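Local coordinates for transcriptional regulator, LRP/AsnC family (Neisseria meningitidis, PDB 2P5V), which regulates transcription as an Lrp/AsnC-family global regulator, probably by binding specific DNA sequences through a winged helix-turn-helix domain, at the interface of chains A and B. Coordinates in Å, arbitrary orientation; residue numbers count along the deposited sequence, not the author numbering. Chains: chain A/B, Transcriptional regulator, LRP/AsnC family.

Contact 1: the interface of chains A and B. Residues chain A 75, 104, 106-108; chain B 75, 107-108, 142.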
# COMPACT_ATOMS: atom_id res chain seq x y z
N ARG A 75 0.47 -3.48 -14.86
CA ARG A 75 1.41 -2.58 -14.21
C ARG A 75 2.75 -3.29 -14.06
O ARG A 75 2.87 -4.23 -13.26
CB ARG A 75 0.88 -2.17 -12.85
CG ARG A 75 -0.49 -1.53 -12.87
CD ARG A 75 -0.89 -1.19 -11.44
NE ARG A 75 -2.23 -0.63 -11.31
CZ ARG A 75 -2.77 -0.25 -10.15
NH1 ARG A 75 -2.09 -0.35 -9.00
NH2 ARG A 75 -4.00 0.24 -10.13
N LEU A 104 4.93 5.89 -16.78
CA LEU A 104 4.05 6.77 -15.99
C LEU A 104 4.76 7.37 -14.78
O LEU A 104 5.80 6.88 -14.38
CB LEU A 104 2.83 5.99 -15.49
CG LEU A 104 1.82 5.43 -16.49
CD1 LEU A 104 0.67 4.81 -15.73
CD2 LEU A 104 1.32 6.50 -17.43
N GLY A 106 3.72 7.68 -11.43
CA GLY A 106 3.51 7.17 -10.09
C GLY A 106 4.35 5.95 -9.78
O GLY A 106 5.49 5.83 -10.24
N GLU A 107 3.78 5.05 -8.99
CA GLU A 107 4.51 3.87 -8.52
C GLU A 107 4.67 2.81 -9.60
O GLU A 107 5.59 2.00 -9.55
CB GLU A 107 3.86 3.27 -7.27
CG GLU A 107 2.43 2.78 -7.46
CD GLU A 107 1.83 2.20 -6.19
OE1 GLU A 107 2.45 2.33 -5.11
OE2 GLU A 107 0.71 1.63 -6.27
N THR A 108 3.75 2.80 -10.57
CA THR A 108 3.85 1.87 -11.69
C THR A 108 4.78 2.47 -12.73
O THR A 108 4.52 3.57 -13.23
CB THR A 108 2.46 1.63 -12.32
OG1 THR A 108 1.58 1.09 -11.31
CG2 THR A 108 2.56 0.70 -13.51
N ARG B 75 -7.49 7.15 -11.59
CA ARG B 75 -8.06 6.06 -10.83
C ARG B 75 -9.13 6.62 -9.92
O ARG B 75 -8.84 7.34 -8.98
CB ARG B 75 -6.99 5.39 -10.00
CG ARG B 75 -5.87 4.77 -10.82
CD ARG B 75 -4.88 4.11 -9.87
NE ARG B 75 -3.58 3.82 -10.46
CZ ARG B 75 -2.60 3.16 -9.85
NH1 ARG B 75 -2.76 2.69 -8.61
NH2 ARG B 75 -1.44 2.94 -10.46
N GLU B 107 -8.15 -2.78 -7.06
CA GLU B 107 -8.51 -1.76 -6.07
C GLU B 107 -9.14 -0.52 -6.70
O GLU B 107 -9.93 0.17 -6.06
CB GLU B 107 -7.29 -1.38 -5.20
CG GLU B 107 -6.17 -0.58 -5.93
CD GLU B 107 -4.86 -0.48 -5.11
OE1 GLU B 107 -4.91 -0.52 -3.85
OE2 GLU B 107 -3.77 -0.34 -5.72
N THR B 108 -8.79 -0.23 -7.95
CA THR B 108 -9.39 0.90 -8.65
C THR B 108 -10.75 0.52 -9.23
O THR B 108 -10.84 -0.41 -10.02
CB THR B 108 -8.47 1.38 -9.79
OG1 THR B 108 -7.23 1.80 -9.24
CG2 THR B 108 -9.12 2.53 -10.56
N SER B 142 -2.06 9.49 -12.42
CA SER B 142 -0.72 9.35 -12.93
C SER B 142 -0.72 9.98 -14.32
O SER B 142 -1.75 10.04 -14.97
CB SER B 142 -0.34 7.86 -13.07
OG SER B 142 0.14 7.35 -11.85
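A:Arg75 and B:Arg75 meet tip to tip across the two-fold axis of an Lrp/AsnC dimer, each reaching out from strand 70-78 of the ligand-binding domain. Their guanidinium groups stack with planes 29° apart, and the carbons CZ of the two residues lie 3.4 Å from one another. The overlap is offset: B:Arg75 CZ sits above one face of the A:Arg75 guanidinium, toward its rim. The terminal nitrogens come as near as 3.1 Å, A:Arg75 NH2 to B:Arg75 NH1, but the N-H groups point away and no hydrogen bond forms. Both side chains run extended from CG to NE, which carries the guanidinium groups to the axis.

Two such groups, if both charged, would be expected to repel; the Glu107 carboxylates nearby may offset this. B:Glu107 OE2 forms a salt bridge with A:Arg75 NH1 at 3.7 Å, a long one. B:Glu107 CG stands between the backbone N and the carbonyl carbon (chi1 69°), and the side chain then runs extended toward the arginine pair. The twin, A:Glu107 OE2, stays 4.3 Å from B:Arg75 NH1, outside contact. B:Thr108 OG1 lies in plane at the edge of the A:Arg75 guanidinium, 3.7 Å from A:Arg75 NH2. On the flank, B:Ser142 OG (chi1 -85°) lies 3.6 Å from A:Gly106 N, too far to count as a hydrogen bond. A:Glu107 and B:Glu107 are also calcium-binding residues of this protein.

Contact 2: the interface of chains A and B. Residues chain A 73, 142-145; chain B 103-106.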
# COMPACT_ATOMS: atom_id res chain seq x y z
N PHE A 73 -4.98 -4.48 -17.97
CA PHE A 73 -4.09 -3.38 -17.66
C PHE A 73 -2.98 -3.98 -16.82
O PHE A 73 -3.23 -4.52 -15.75
CB PHE A 73 -4.85 -2.27 -16.95
CG PHE A 73 -5.74 -1.49 -17.88
CD1 PHE A 73 -5.25 -0.39 -18.56
CD2 PHE A 73 -7.05 -1.89 -18.12
CE1 PHE A 73 -6.06 0.33 -19.45
CE2 PHE A 73 -7.87 -1.18 -19.00
CZ PHE A 73 -7.36 -0.07 -19.67
N SER A 142 -4.78 -5.97 -13.82
CA SER A 142 -6.17 -5.78 -13.54
C SER A 142 -6.89 -5.97 -14.86
O SER A 142 -6.27 -5.89 -15.93
CB SER A 142 -6.40 -4.39 -12.95
OG SER A 142 -7.70 -4.27 -12.43
N PHE A 143 -8.18 -6.25 -14.80
CA PHE A 143 -8.94 -6.61 -16.00
C PHE A 143 -10.23 -5.81 -16.06
O PHE A 143 -10.78 -5.42 -15.04
CB PHE A 143 -9.19 -8.13 -16.02
CG PHE A 143 -7.93 -8.93 -15.84
CD1 PHE A 143 -7.15 -9.29 -16.94
CD2 PHE A 143 -7.49 -9.30 -14.58
CE1 PHE A 143 -5.98 -10.00 -16.78
CE2 PHE A 143 -6.33 -10.01 -14.41
CZ PHE A 143 -5.57 -10.37 -15.52
N VAL A 144 -10.68 -5.57 -17.29
CA VAL A 144 -11.92 -4.85 -17.55
C VAL A 144 -13.16 -5.68 -17.21
O VAL A 144 -13.40 -6.75 -17.78
CB VAL A 144 -11.98 -4.37 -19.03
CG1 VAL A 144 -13.37 -3.82 -19.38
CG2 VAL A 144 -10.90 -3.34 -19.29
N LEU A 145 -13.95 -5.16 -16.27
CA LEU A 145 -15.26 -5.70 -15.94
C LEU A 145 -16.35 -5.10 -16.82
O LEU A 145 -17.33 -5.76 -17.13
CB LEU A 145 -15.61 -5.37 -14.49
CG LEU A 145 -14.77 -6.06 -13.42
CD1 LEU A 145 -15.30 -5.63 -12.06
CD2 LEU A 145 -14.81 -7.58 -13.58
N ALA B 103 -14.44 0.08 -15.75
CA ALA B 103 -14.55 -0.50 -14.44
C ALA B 103 -13.59 -1.67 -14.43
O ALA B 103 -13.59 -2.46 -15.37
CB ALA B 103 -15.97 -0.96 -14.19
N LEU B 104 -12.72 -1.73 -13.41
CA LEU B 104 -11.65 -2.75 -13.32
C LEU B 104 -11.82 -3.66 -12.11
O LEU B 104 -12.56 -3.33 -11.17
CB LEU B 104 -10.25 -2.10 -13.27
CG LEU B 104 -9.79 -1.27 -14.48
CD1 LEU B 104 -8.37 -0.79 -14.30
CD2 LEU B 104 -9.91 -2.04 -15.78
N THR B 105 -11.10 -4.78 -12.14
CA THR B 105 -11.20 -5.85 -11.15
C THR B 105 -10.42 -5.65 -9.85
O THR B 105 -10.66 -6.38 -8.88
CB THR B 105 -10.67 -7.19 -11.74
OG1 THR B 105 -9.35 -6.97 -12.26
CG2 THR B 105 -11.55 -7.68 -12.85
N GLY B 106 -9.46 -4.73 -9.84
CA GLY B 106 -8.58 -4.54 -8.68
C GLY B 106 -9.08 -3.50 -7.69
O GLY B 106 -10.29 -3.34 -7.52
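B:Leu104 and B:Thr105 lie against A:Ser142 to A:Leu145, where the end of strand 98-104 in one Lrp/AsnC ligand-binding domain pairs with the end of strand 136-144 in the other. A:Val144 and B:Leu104 form an antiparallel beta bridge. On one side of it A:Leu145 N gives a hydrogen bond to B:Ala103 O (2.9 Å); on the other, B:Thr105 N donates to A:Phe143 O at 3.0 Å.

Packing is tight around B:Thr105. Its OG1 stands between the backbone N and the carbonyl carbon (chi1 53°), from where the hydroxyl accepts a hydrogen bond from A:Phe143 N at 2.9 Å, 155° at H. The same oxygen shares a hydrogen bond of 3.2 Å with A:Ser142 OG, whose own position anti to the backbone N (chi1 -168°) swings it toward the threonine. The methyl CG2 of B:Thr105 presses against A:Leu145 CD2 at 3.3 Å, tighter than usual for two carbons.

The loose side lies beyond the hydroxyl pair, where B:Gly106 N makes only a weak, bent hydrogen bond to A:Ser142 OG. B:Leu104, by contrast, is well buried at ordinary contact distances: A:Val144 CG2 lies 3.9 Å from B:Leu104 CD2, and the leucine side chain crosses A:Phe73 at about a right angle. The nearest approach of the ring is A:Phe73 CD2 to the methyl B:Leu104 CD2, 3.7 Å, with A:Phe73 CE2 just behind.

Contact 3: the interface of chains A and B. Residues chain A 57-59; chain B 19-20, 22-23, 57.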
# COMPACT_ATOMS: atom_id res chain seq x y z
N TYR A 57 -5.18 6.73 -40.26
CA TYR A 57 -6.57 6.31 -40.38
C TYR A 57 -6.64 4.82 -40.02
O TYR A 57 -5.83 4.01 -40.50
CB TYR A 57 -7.10 6.54 -41.79
CG TYR A 57 -6.99 7.98 -42.22
CD1 TYR A 57 -7.96 8.93 -41.84
CD2 TYR A 57 -5.89 8.42 -42.96
CE1 TYR A 57 -7.84 10.26 -42.22
CE2 TYR A 57 -5.76 9.74 -43.33
CZ TYR A 57 -6.74 10.66 -42.97
OH TYR A 57 -6.60 11.95 -43.37
N ALA A 58 -7.60 4.48 -39.17
CA ALA A 58 -7.75 3.12 -38.68
C ALA A 58 -9.20 2.64 -38.73
O ALA A 58 -10.11 3.35 -38.28
CB ALA A 58 -7.26 3.03 -37.25
N ALA A 59 -9.38 1.43 -39.23
CA ALA A 59 -10.53 0.62 -38.88
C ALA A 59 -10.39 0.19 -37.42
O ALA A 59 -9.34 -0.33 -37.00
CB ALA A 59 -10.63 -0.60 -39.76
N LEU B 19 -6.82 -2.78 -42.97
CA LEU B 19 -7.68 -1.65 -42.63
C LEU B 19 -7.44 -1.09 -41.22
O LEU B 19 -7.63 0.10 -40.98
CB LEU B 19 -9.15 -2.02 -42.80
CG LEU B 19 -9.60 -2.23 -44.24
CD1 LEU B 19 -11.08 -2.51 -44.21
CD2 LEU B 19 -9.29 -1.03 -45.15
N GLN B 20 -7.00 -1.94 -40.30
CA GLN B 20 -6.66 -1.44 -38.96
C GLN B 20 -5.53 -0.42 -38.99
O GLN B 20 -5.53 0.54 -38.21
CB GLN B 20 -6.30 -2.58 -38.02
CG GLN B 20 -7.52 -3.25 -37.42
CD GLN B 20 -7.16 -4.19 -36.29
OE1 GLN B 20 -7.69 -4.06 -35.19
NE2 GLN B 20 -6.24 -5.13 -36.55
N ASN B 22 -4.54 1.03 -42.17
CA ASN B 22 -4.78 1.87 -43.33
C ASN B 22 -6.27 1.98 -43.56
O ASN B 22 -6.84 1.43 -44.51
CB ASN B 22 -4.10 1.29 -44.57
CG ASN B 22 -2.64 0.96 -44.35
OD1 ASN B 22 -1.76 1.81 -44.53
ND2 ASN B 22 -2.37 -0.29 -43.99
N GLY B 23 -6.90 2.72 -42.67
CA GLY B 23 -8.34 2.79 -42.60
C GLY B 23 -8.99 3.43 -43.79
O GLY B 23 -10.19 3.26 -44.00
N TYR B 57 -14.58 3.58 -38.55
CA TYR B 57 -13.36 4.13 -39.13
C TYR B 57 -13.10 5.50 -38.50
O TYR B 57 -14.03 6.30 -38.38
CB TYR B 57 -13.51 4.28 -40.64
CG TYR B 57 -13.76 2.96 -41.33
CD1 TYR B 57 -12.69 2.16 -41.71
CD2 TYR B 57 -15.05 2.52 -41.62
CE1 TYR B 57 -12.89 0.95 -42.35
CE2 TYR B 57 -15.27 1.31 -42.26
CZ TYR B 57 -14.18 0.53 -42.63
OH TYR B 57 -14.35 -0.67 -43.26
O HOH W 1 -7.16 0.09 -35.69
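The backbone of A:Tyr57 to A:Ala59, in strand 54-61, runs past the C-terminal end of helix 10-21 of chain B and is tied to it by hydrogen bonds from B:Gly23 N to A:Tyr57 O (2.7 Å) and from A:Ala59 N to B:Leu19 O (2.8 Å). The first comes in well above the carbonyl plane, with a C=O...N angle of 111°, although it is fairly straight at the hydrogen (161°). The second is straighter still at the hydrogen, with its donor also lifted out of the carbonyl plane. Water 1, 2.6 Å from A:Ala59 O and 3.0 Å from B:Gln20 O, bridges two further carbonyls. A:Ala59 also pairs with B:Tyr57 in an antiparallel beta bridge between the two copies of the strand.

Among the side chains, the methyl group of A:Ala59 does most. Its CB packs against B:Leu19 CB at 3.7 Å and against the ring carbon B:Tyr57 CE1 at 3.8 Å, lodged between helix and aromatic ring. B:Tyr57 carries CG beside its backbone N (chi1 -61°), which lays CD1 and CE1 along the alanine. At the other end, A:Tyr57 brings CB, not its ring, to the CA of B:Gly23.

Helix 10-21 belongs to the winged helix-turn-helix DNA-binding region, and strand 54-61 follows on from its helices; this docking of strand against helix end, repeated with the chains exchanged, probably helps hold the two DNA-binding domains in a fixed relation within the dimer.

Contact 1 and contact 2 are neighbours, their C-alpha centres about 13 Å apart, and both draw on strands 70-78, 98-104 and 136-144. They share residues with the chains exchanged: A:Leu104, A:Gly106 and B:Ser142 in contact 1, B:Leu104, B:Gly106 and A:Ser142 in contact 2. Contact 1 straddles the two-fold axis, while contact 2 lies to one side of it and has a twin on the other. Contact 3, about 30 Å from contact 1 and 27 Å from contact 2 between C-alpha centres, uses helix 10-21 and strand 54-61 instead. Joining through both regions should stiffen the dimer, probably a building unit of the eight-chain deposited assembly.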